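Local coordinates for protein APL1 (Anopheles gambiae, PDB 3O6N) that probably works with the leucine-rich repeat protein LRIM1, in a heterodimeric complex, to regulate complement-like immunity in the mosquito, at residues N288-P293 against V310-P315; P315-L320 against V331-S336. All coordinates share one frame; numbering follows the deposited sequence.

Interaction 1: N288-P293 against V310-P315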
ATOM      1  N   ASN A 288     -21.079 -15.906  -9.820  1.00 19.54           N
ATOM      2  CA  ASN A 288     -21.512 -17.149  -9.196  1.00 20.70           C
ATOM      3  C   ASN A 288     -20.730 -17.430  -7.925  1.00 20.68           C
ATOM      4  O   ASN A 288     -19.623 -17.964  -7.970  1.00 19.58           O
ATOM      5  CB  ASN A 288     -21.387 -18.336 -10.160  1.00 21.46           C
ATOM      6  CG  ASN A 288     -21.845 -19.645  -9.536  1.00 22.41           C
ATOM      7  OD1 ASN A 288     -21.972 -19.753  -8.316  1.00 22.36           O
ATOM      8  ND2 ASN A 288     -22.093 -20.650 -10.374  1.00 20.41           N
ATOM      9  N   LEU A 289     -21.315 -17.064  -6.791  1.00 17.67           N
ATOM     10  CA  LEU A 289     -20.778 -17.445  -5.494  1.00 18.25           C
ATOM     11  C   LEU A 289     -21.771 -18.360  -4.779  1.00 19.85           C
ATOM     12  O   LEU A 289     -21.746 -18.481  -3.556  1.00 25.06           O
ATOM     13  CB  LEU A 289     -20.476 -16.205  -4.642  1.00 14.58           C
ATOM     14  CG  LEU A 289     -19.300 -15.341  -5.109  1.00 14.14           C
ATOM     15  CD1 LEU A 289     -19.190 -14.079  -4.256  1.00 14.75           C
ATOM     16  CD2 LEU A 289     -17.993 -16.132  -5.089  1.00 14.99           C
ATOM     17  N   TYR A 290     -22.646 -19.002  -5.550  1.00 19.75           N
ATOM     18  CA  TYR A 290     -23.626 -19.926  -4.979  1.00 19.54           C
ATOM     19  C   TYR A 290     -23.232 -21.397  -5.137  1.00 19.05           C
ATOM     20  O   TYR A 290     -23.692 -22.246  -4.376  1.00 23.71           O
ATOM     21  CB  TYR A 290     -25.033 -19.679  -5.541  1.00 24.92           C
ATOM     22  CG  TYR A 290     -25.106 -19.505  -7.042  1.00 21.88           C
ATOM     23  CD1 TYR A 290     -25.341 -20.589  -7.882  1.00 22.73           C
ATOM     24  CD2 TYR A 290     -24.965 -18.247  -7.618  1.00 22.16           C
ATOM     25  CE1 TYR A 290     -25.417 -20.424  -9.256  1.00 23.96           C
ATOM     26  CE2 TYR A 290     -25.039 -18.072  -8.985  1.00 20.60           C
ATOM     27  CZ  TYR A 290     -25.262 -19.162  -9.800  1.00 26.23           C
ATOM     28  OH  TYR A 290     -25.331 -18.977 -11.163  1.00 27.93           O
ATOM     29  N   GLY A 291     -22.386 -21.694  -6.118  1.00 21.74           N
ATOM     30  CA  GLY A 291     -21.846 -23.037  -6.257  1.00 23.39           C
ATOM     31  C   GLY A 291     -21.157 -23.460  -4.970  1.00 28.42           C
ATOM     32  O   GLY A 291     -21.322 -24.586  -4.495  1.00 27.79           O
ATOM     33  N   GLN A 292     -20.370 -22.545  -4.411  1.00 21.13           N
ATOM     34  CA  GLN A 292     -19.796 -22.718  -3.084  1.00 20.85           C
ATOM     35  C   GLN A 292     -19.554 -21.347  -2.467  1.00 20.91           C
ATOM     36  O   GLN A 292     -18.563 -20.681  -2.779  1.00 24.02           O
ATOM     37  CB  GLN A 292     -18.492 -23.519  -3.137  1.00 26.97           C
ATOM     38  CG  GLN A 292     -17.889 -23.795  -1.765  1.00 31.62           C
ATOM     39  CD  GLN A 292     -16.659 -24.687  -1.828  1.00 39.26           C
ATOM     40  OE1 GLN A 292     -16.625 -25.666  -2.573  1.00 41.94           O
ATOM     41  NE2 GLN A 292     -15.640 -24.347  -1.043  1.00 41.62           N
ATOM     42  N   PRO A 293     -20.477 -20.907  -1.602  1.00 22.30           N
ATOM     43  CA  PRO A 293     -20.339 -19.591  -0.977  1.00 20.97           C
ATOM     44  C   PRO A 293     -19.095 -19.518  -0.113  1.00 19.72           C
ATOM     45  O   PRO A 293     -18.559 -20.548   0.303  1.00 18.86           O
ATOM     46  CB  PRO A 293     -21.590 -19.484  -0.105  1.00 20.35           C
ATOM     47  CG  PRO A 293     -22.584 -20.410  -0.759  1.00 23.14           C
ATOM     48  CD  PRO A 293     -21.760 -21.549  -1.272  1.00 21.66           C
ATOM     49  N   VAL A 310     -28.439 -11.752 -10.649  1.00 20.14           N
ATOM     50  CA  VAL A 310     -27.589 -12.170  -9.542  1.00 16.76           C
ATOM     51  C   VAL A 310     -28.374 -12.867  -8.435  1.00 16.45           C
ATOM     52  O   VAL A 310     -27.810 -13.254  -7.415  1.00 20.11           O
ATOM     53  CB  VAL A 310     -26.856 -10.960  -8.926  1.00 19.12           C
ATOM     54  CG1 VAL A 310     -25.929 -10.324  -9.953  1.00 22.10           C
ATOM     55  CG2 VAL A 310     -27.870  -9.937  -8.399  1.00 15.83           C
ATOM     56  N   GLU A 311     -29.672 -13.036  -8.640  1.00 19.69           N
ATOM     57  CA  GLU A 311     -30.545 -13.553  -7.592  1.00 18.31           C
ATOM     58  C   GLU A 311     -30.113 -14.928  -7.061  1.00 19.03           C
ATOM     59  O   GLU A 311     -30.285 -15.232  -5.878  1.00 19.49           O
ATOM     60  CB  GLU A 311     -31.996 -13.558  -8.082  1.00 25.62           C
ATOM     61  CG  GLU A 311     -32.865 -14.638  -7.502  1.00 29.92           C
ATOM     62  CD  GLU A 311     -34.232 -14.669  -8.153  1.00 32.28           C
ATOM     63  OE1 GLU A 311     -34.784 -13.580  -8.429  1.00 26.69           O
ATOM     64  OE2 GLU A 311     -34.743 -15.781  -8.401  1.00 37.34           O
ATOM     65  N   ARG A 312     -29.532 -15.753  -7.925  1.00 20.75           N
ATOM     66  CA  ARG A 312     -29.097 -17.081  -7.504  1.00 20.90           C
ATOM     67  C   ARG A 312     -28.020 -17.027  -6.421  1.00 19.34           C
ATOM     68  O   ARG A 312     -27.731 -18.031  -5.775  1.00 19.30           O
ATOM     69  CB  ARG A 312     -28.623 -17.909  -8.701  1.00 22.57           C
ATOM     70  CG  ARG A 312     -29.751 -18.341  -9.612  1.00 22.48           C
ATOM     71  CD  ARG A 312     -29.238 -19.149 -10.792  1.00 21.29           C
ATOM     72  NE  ARG A 312     -30.336 -19.669 -11.602  1.00 20.98           N
ATOM     73  CZ  ARG A 312     -30.171 -20.399 -12.701  1.00 24.66           C
ATOM     74  NH1 ARG A 312     -28.946 -20.682 -13.126  1.00 25.30           N
ATOM     75  NH2 ARG A 312     -31.227 -20.838 -13.377  1.00 26.60           N
ATOM     76  N   ASN A 313     -27.441 -15.848  -6.215  1.00 18.75           N
ATOM     77  CA  ASN A 313     -26.392 -15.686  -5.215  1.00 19.66           C
ATOM     78  C   ASN A 313     -26.930 -15.522  -3.796  1.00 20.56           C
ATOM     79  O   ASN A 313     -26.174 -15.236  -2.871  1.00 19.17           O
ATOM     80  CB  ASN A 313     -25.487 -14.508  -5.575  1.00 20.17           C
ATOM     81  CG  ASN A 313     -24.580 -14.813  -6.750  1.00 23.02           C
ATOM     82  OD1 ASN A 313     -23.506 -15.404  -6.589  1.00 19.80           O
ATOM     83  ND2 ASN A 313     -25.009 -14.417  -7.943  1.00 19.13           N
ATOM     84  N   GLN A 314     -28.237 -15.709  -3.633  1.00 18.95           N
ATOM     85  CA  GLN A 314     -28.887 -15.569  -2.331  1.00 19.42           C
ATOM     86  C   GLN A 314     -28.122 -16.175  -1.147  1.00 18.70           C
ATOM     87  O   GLN A 314     -27.956 -15.517  -0.124  1.00 21.65           O
ATOM     88  CB  GLN A 314     -30.312 -16.133  -2.371  1.00 21.21           C
ATOM     89  CG  GLN A 314     -31.047 -15.994  -1.048  1.00 21.12           C
ATOM     90  CD  GLN A 314     -32.495 -16.426  -1.130  1.00 27.40           C
ATOM     91  OE1 GLN A 314     -32.989 -16.798  -2.196  1.00 25.00           O
ATOM     92  NE2 GLN A 314     -33.186 -16.381   0.002  1.00 30.27           N
ATOM     93  N   PRO A 315     -27.671 -17.436  -1.273  1.00 20.79           N
ATOM     94  CA  PRO A 315     -26.982 -18.069  -0.142  1.00 23.16           C
ATOM     95  C   PRO A 315     -25.721 -17.320   0.283  1.00 21.94           C
ATOM     96  O   PRO A 315     -25.378 -17.333   1.465  1.00 24.94           O
ATOM     97  CB  PRO A 315     -26.630 -19.469  -0.671  1.00 25.49           C
ATOM     98  CG  PRO A 315     -26.774 -19.382  -2.160  1.00 30.79           C
ATOM     99  CD  PRO A 315     -27.851 -18.369  -2.399  1.00 26.61           C
TER
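In the loop leaving strand 286-288 of the leucine-rich repeat solenoid, L289 and Y290 meet the next turn: R312 and N313 of the 3-10 segment 311-313 and P315 of the helix that follows. One polar side chain joins the two loops. N313 OD1 accepts the backbone N of L289 at 2.8 Å, the N-H pointing almost straight at it (169°) and the donor lying nearly in line with the carbonyl. The ND2 of the same amide turns back to V310 O, 3.1 Å away, and also bonds L287 O, so both ends of a buried amide are satisfied by main chain and its rotation is fixed. Although N313 sits at the N-cap position, its side chain makes no capping bond; at this site it serves the neighbouring turn instead.

Y290 supplies most of the remaining contact. Its CG lies between the backbone N and the carbonyl carbon (chi1 46°), which sets CG 3.3 Å from R312 O. Over one face of the ring R312 CB stands 3.7 Å from the centroid, a CH-pi contact, while the guanidinium plane is turned 85° from the ring. N313 CG lies at the ring edge, in plane. Over the centre of the opposite face sits N288 OD1, 3.2 Å above the plane; this oxygen also accepts the backbone N atoms of Y290 and G291, forming an Asx turn and Asx motif that shape the loop. On the helix side, Y290 CB meets P315 CG at 3.8 Å, and the P293 ring crosses that of P315 at about a right angle. The whole is loop-on-loop packing between successive turns of a leucine-rich repeat solenoid.

Interaction 2: P315-L320 against V331-S336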
ATOM      1  N   PRO A 315     -27.671 -17.436  -1.273  1.00 20.79           N
ATOM      2  CA  PRO A 315     -26.982 -18.069  -0.142  1.00 23.16           C
ATOM      3  C   PRO A 315     -25.721 -17.320   0.283  1.00 21.94           C
ATOM      4  O   PRO A 315     -25.378 -17.333   1.465  1.00 24.94           O
ATOM      5  CB  PRO A 315     -26.630 -19.469  -0.671  1.00 25.49           C
ATOM      6  CG  PRO A 315     -26.774 -19.382  -2.160  1.00 30.79           C
ATOM      7  CD  PRO A 315     -27.851 -18.369  -2.399  1.00 26.61           C
ATOM      8  N   GLN A 316     -25.038 -16.684  -0.664  1.00 18.02           N
ATOM      9  CA  GLN A 316     -23.878 -15.866  -0.331  1.00 19.18           C
ATOM     10  C   GLN A 316     -24.321 -14.552   0.314  1.00 16.09           C
ATOM     11  O   GLN A 316     -23.778 -14.140   1.341  1.00 19.76           O
ATOM     12  CB  GLN A 316     -23.030 -15.583  -1.576  1.00 14.86           C
ATOM     13  CG  GLN A 316     -21.795 -14.736  -1.300  1.00 15.62           C
ATOM     14  CD  GLN A 316     -20.769 -15.458  -0.444  1.00 19.89           C
ATOM     15  OE1 GLN A 316     -19.853 -16.093  -0.964  1.00 19.42           O
ATOM     16  NE2 GLN A 316     -20.918 -15.364   0.874  1.00 21.48           N
ATOM     17  N   PHE A 317     -25.307 -13.903  -0.299  1.00 16.24           N
ATOM     18  CA  PHE A 317     -25.816 -12.619   0.188  1.00 14.77           C
ATOM     19  C   PHE A 317     -26.396 -12.716   1.599  1.00 17.77           C
ATOM     20  O   PHE A 317     -26.242 -11.797   2.404  1.00 20.93           O
ATOM     21  CB  PHE A 317     -26.896 -12.077  -0.751  1.00 17.35           C
ATOM     22  CG  PHE A 317     -26.403 -11.735  -2.135  1.00 15.24           C
ATOM     23  CD1 PHE A 317     -25.067 -11.470  -2.371  1.00 17.53           C
ATOM     24  CD2 PHE A 317     -27.291 -11.677  -3.201  1.00 17.94           C
ATOM     25  CE1 PHE A 317     -24.620 -11.153  -3.647  1.00 16.94           C
ATOM     26  CE2 PHE A 317     -26.853 -11.362  -4.476  1.00 18.08           C
ATOM     27  CZ  PHE A 317     -25.513 -11.095  -4.697  1.00 15.66           C
ATOM     28  N   ASP A 318     -27.072 -13.827   1.882  1.00 19.54           N
ATOM     29  CA  ASP A 318     -27.765 -14.028   3.156  1.00 22.73           C
ATOM     30  C   ASP A 318     -26.837 -13.957   4.363  1.00 27.20           C
ATOM     31  O   ASP A 318     -27.284 -13.671   5.475  1.00 28.32           O
ATOM     32  CB  ASP A 318     -28.482 -15.382   3.172  1.00 24.02           C
ATOM     33  CG  ASP A 318     -29.845 -15.343   2.509  1.00 30.82           C
ATOM     34  OD1 ASP A 318     -30.415 -14.244   2.348  1.00 31.88           O
ATOM     35  OD2 ASP A 318     -30.356 -16.428   2.164  1.00 28.92           O
ATOM     36  N   ARG A 319     -25.552 -14.231   4.141  1.00 26.13           N
ATOM     37  CA  ARG A 319     -24.571 -14.303   5.220  1.00 25.85           C
ATOM     38  C   ARG A 319     -23.776 -13.012   5.400  1.00 21.71           C
ATOM     39  O   ARG A 319     -22.993 -12.892   6.342  1.00 23.15           O
ATOM     40  CB  ARG A 319     -23.576 -15.433   4.957  1.00 34.01           C
ATOM     41  CG  ARG A 319     -24.192 -16.768   4.607  1.00 42.68           C
ATOM     42  CD  ARG A 319     -23.099 -17.784   4.332  1.00 47.55           C
ATOM     43  NE  ARG A 319     -22.189 -17.906   5.467  1.00 47.19           N
ATOM     44  CZ  ARG A 319     -22.331 -18.798   6.441  1.00 50.38           C
ATOM     45  NH1 ARG A 319     -23.345 -19.652   6.413  1.00 52.45           N
ATOM     46  NH2 ARG A 319     -21.460 -18.840   7.440  1.00 48.01           N
ATOM     47  N   LEU A 320     -23.957 -12.059   4.494  1.00 17.98           N
ATOM     48  CA  LEU A 320     -23.162 -10.830   4.525  1.00 19.01           C
ATOM     49  C   LEU A 320     -23.673  -9.817   5.542  1.00 18.90           C
ATOM     50  O   LEU A 320     -24.820  -9.879   5.980  1.00 20.55           O
ATOM     51  CB  LEU A 320     -23.134 -10.185   3.137  1.00 16.97           C
ATOM     52  CG  LEU A 320     -22.506 -11.014   2.016  1.00 18.34           C
ATOM     53  CD1 LEU A 320     -22.726 -10.321   0.680  1.00 20.09           C
ATOM     54  CD2 LEU A 320     -21.021 -11.213   2.296  1.00 18.58           C
ATOM     55  N   VAL A 331     -31.946  -6.828 -12.052  0.56 16.72           N
ATOM     56  CA  VAL A 331     -33.399  -6.880 -12.175  0.56 17.49           C
ATOM     57  C   VAL A 331     -34.090  -7.434 -10.930  0.56 17.55           C
ATOM     58  O   VAL A 331     -35.184  -7.000 -10.578  0.56 20.66           O
ATOM     59  CB  VAL A 331     -33.816  -7.701 -13.407  0.56 17.73           C
ATOM     60  CG1 VAL A 331     -33.414  -6.977 -14.679  0.56 20.62           C
ATOM     61  CG2 VAL A 331     -33.190  -9.085 -13.355  0.56 16.36           C
ATOM     62  N   THR A 332     -33.454  -8.393 -10.265  1.00 16.80           N
ATOM     63  CA  THR A 332     -34.035  -8.993  -9.067  1.00 19.27           C
ATOM     64  C   THR A 332     -33.015  -9.266  -7.962  1.00 18.50           C
ATOM     65  O   THR A 332     -31.818  -9.403  -8.212  1.00 20.55           O
ATOM     66  CB  THR A 332     -34.756 -10.322  -9.381  1.00 22.34           C
ATOM     67  OG1 THR A 332     -33.806 -11.282  -9.851  1.00 20.30           O
ATOM     68  CG2 THR A 332     -35.836 -10.128 -10.436  1.00 18.10           C
ATOM     69  N   LEU A 333     -33.517  -9.356  -6.738  1.00 18.66           N
ATOM     70  CA  LEU A 333     -32.705  -9.703  -5.584  1.00 15.97           C
ATOM     71  C   LEU A 333     -33.597 -10.408  -4.573  1.00 17.32           C
ATOM     72  O   LEU A 333     -34.697  -9.942  -4.281  1.00 18.62           O
ATOM     73  CB  LEU A 333     -32.092  -8.447  -4.957  1.00 16.77           C
ATOM     74  CG  LEU A 333     -31.227  -8.680  -3.714  1.00 13.77           C
ATOM     75  CD1 LEU A 333     -29.977  -9.479  -4.079  1.00 15.81           C
ATOM     76  CD2 LEU A 333     -30.851  -7.357  -3.043  1.00 13.89           C
ATOM     77  N   LYS A 334     -33.127 -11.537  -4.055  0.62 18.07           N
ATOM     78  CA  LYS A 334     -33.873 -12.290  -3.055  0.62 19.45           C
ATOM     79  C   LYS A 334     -33.054 -12.454  -1.783  0.62 20.54           C
ATOM     80  O   LYS A 334     -31.874 -12.795  -1.835  0.62 22.46           O
ATOM     81  CB  LYS A 334     -34.245 -13.677  -3.587  0.62 22.19           C
ATOM     82  CG  LYS A 334     -35.357 -13.695  -4.614  0.62 27.23           C
ATOM     83  CD  LYS A 334     -35.664 -15.129  -5.029  0.62 29.80           C
ATOM     84  CE  LYS A 334     -36.818 -15.197  -6.013  0.62 30.09           C
ATOM     85  NZ  LYS A 334     -37.068 -16.600  -6.446  0.62 28.49           N
ATOM     86  N   LEU A 335     -33.690 -12.214  -0.642  1.00 20.76           N
ATOM     87  CA  LEU A 335     -33.050 -12.414   0.650  1.00 21.40           C
ATOM     88  C   LEU A 335     -33.947 -13.275   1.532  1.00 27.43           C
ATOM     89  O   LEU A 335     -35.173 -13.170   1.470  1.00 23.71           O
ATOM     90  CB  LEU A 335     -32.782 -11.073   1.340  1.00 19.40           C
ATOM     91  CG  LEU A 335     -31.760 -10.111   0.722  1.00 19.97           C
ATOM     92  CD1 LEU A 335     -31.717  -8.818   1.521  1.00 18.86           C
ATOM     93  CD2 LEU A 335     -30.375 -10.743   0.660  1.00 19.91           C
ATOM     94  N   SER A 336     -33.335 -14.127   2.345  1.00 28.79           N
ATOM     95  CA  SER A 336     -34.075 -14.943   3.299  1.00 27.61           C
ATOM     96  C   SER A 336     -34.530 -14.088   4.473  1.00 27.03           C
ATOM     97  O   SER A 336     -33.967 -13.024   4.728  1.00 27.82           O
ATOM     98  CB  SER A 336     -33.205 -16.090   3.811  1.00 33.86           C
ATOM     99  OG  SER A 336     -32.847 -16.971   2.759  1.00 34.57           O
TER
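D318, which follows F317 in the chain, reaches across to L335 and S336 in the next turn of the leucine-rich repeat solenoid. Its CB leads to a CG lying anti to its own carbonyl carbon and beside the backbone N (chi1 -84°). From CG the carboxylate splits its work. OD1 takes the backbone N of S336 at 2.9 Å, a nearly straight bond (174°) made on the syn side; the same oxygen rests 3.6 Å from L335 CA. OD2 accepts the hydroxyl of S336, whose OG is 2.6 Å away and stands above the carboxylate plane, 39° out of it. Both oxygens thus grip one residue, by its main chain and its side chain, which should restrain rotation of the carboxylate. Because the group is buried, the two hydrogen bonds would be expected to stabilise its negative charge.

Beside this polar clamp runs an apolar seam. F317 of the helix places CB 4.0 Å from L335 CD2 and lays the CD2-CE2 side of its ring against L333. The two side chains approach obliquely. L333 and L335 both continue onto L359 of helix 353-359, and F317 packs onto L300 of strand 299-301, so the seam belongs to the leucine-lined interior of the solenoid near its C-terminal end. At the point where ring and leucine meet, L333 CD1 sits 3.6 Å from F317 CD2 and 3.7 Å from CE2.

Overall arrangement
Interactions 1 and 2 lie in series along the chain, their centres about 8 Å apart, and illustrate how a solenoid passes contacts from one turn to the next. P315 belongs to both ranges but makes its contact with 288-293, not 331-336; F317 and D318 face 331-336. Direct bridges tie the two together: E311 OE2 forms a salt bridge with K334 NZ at 3.1 Å, and E311 OE1 a probable hydrogen bond with T332 OG1 at 2.9 Å. Both contacts lie some 31 to 32 Å, centre to centre, from the middle of the chain, on the same side. An N-acetylglucosamine attached to the protein, which marks no binding pocket, lies about 14 Å from the L333 side chain.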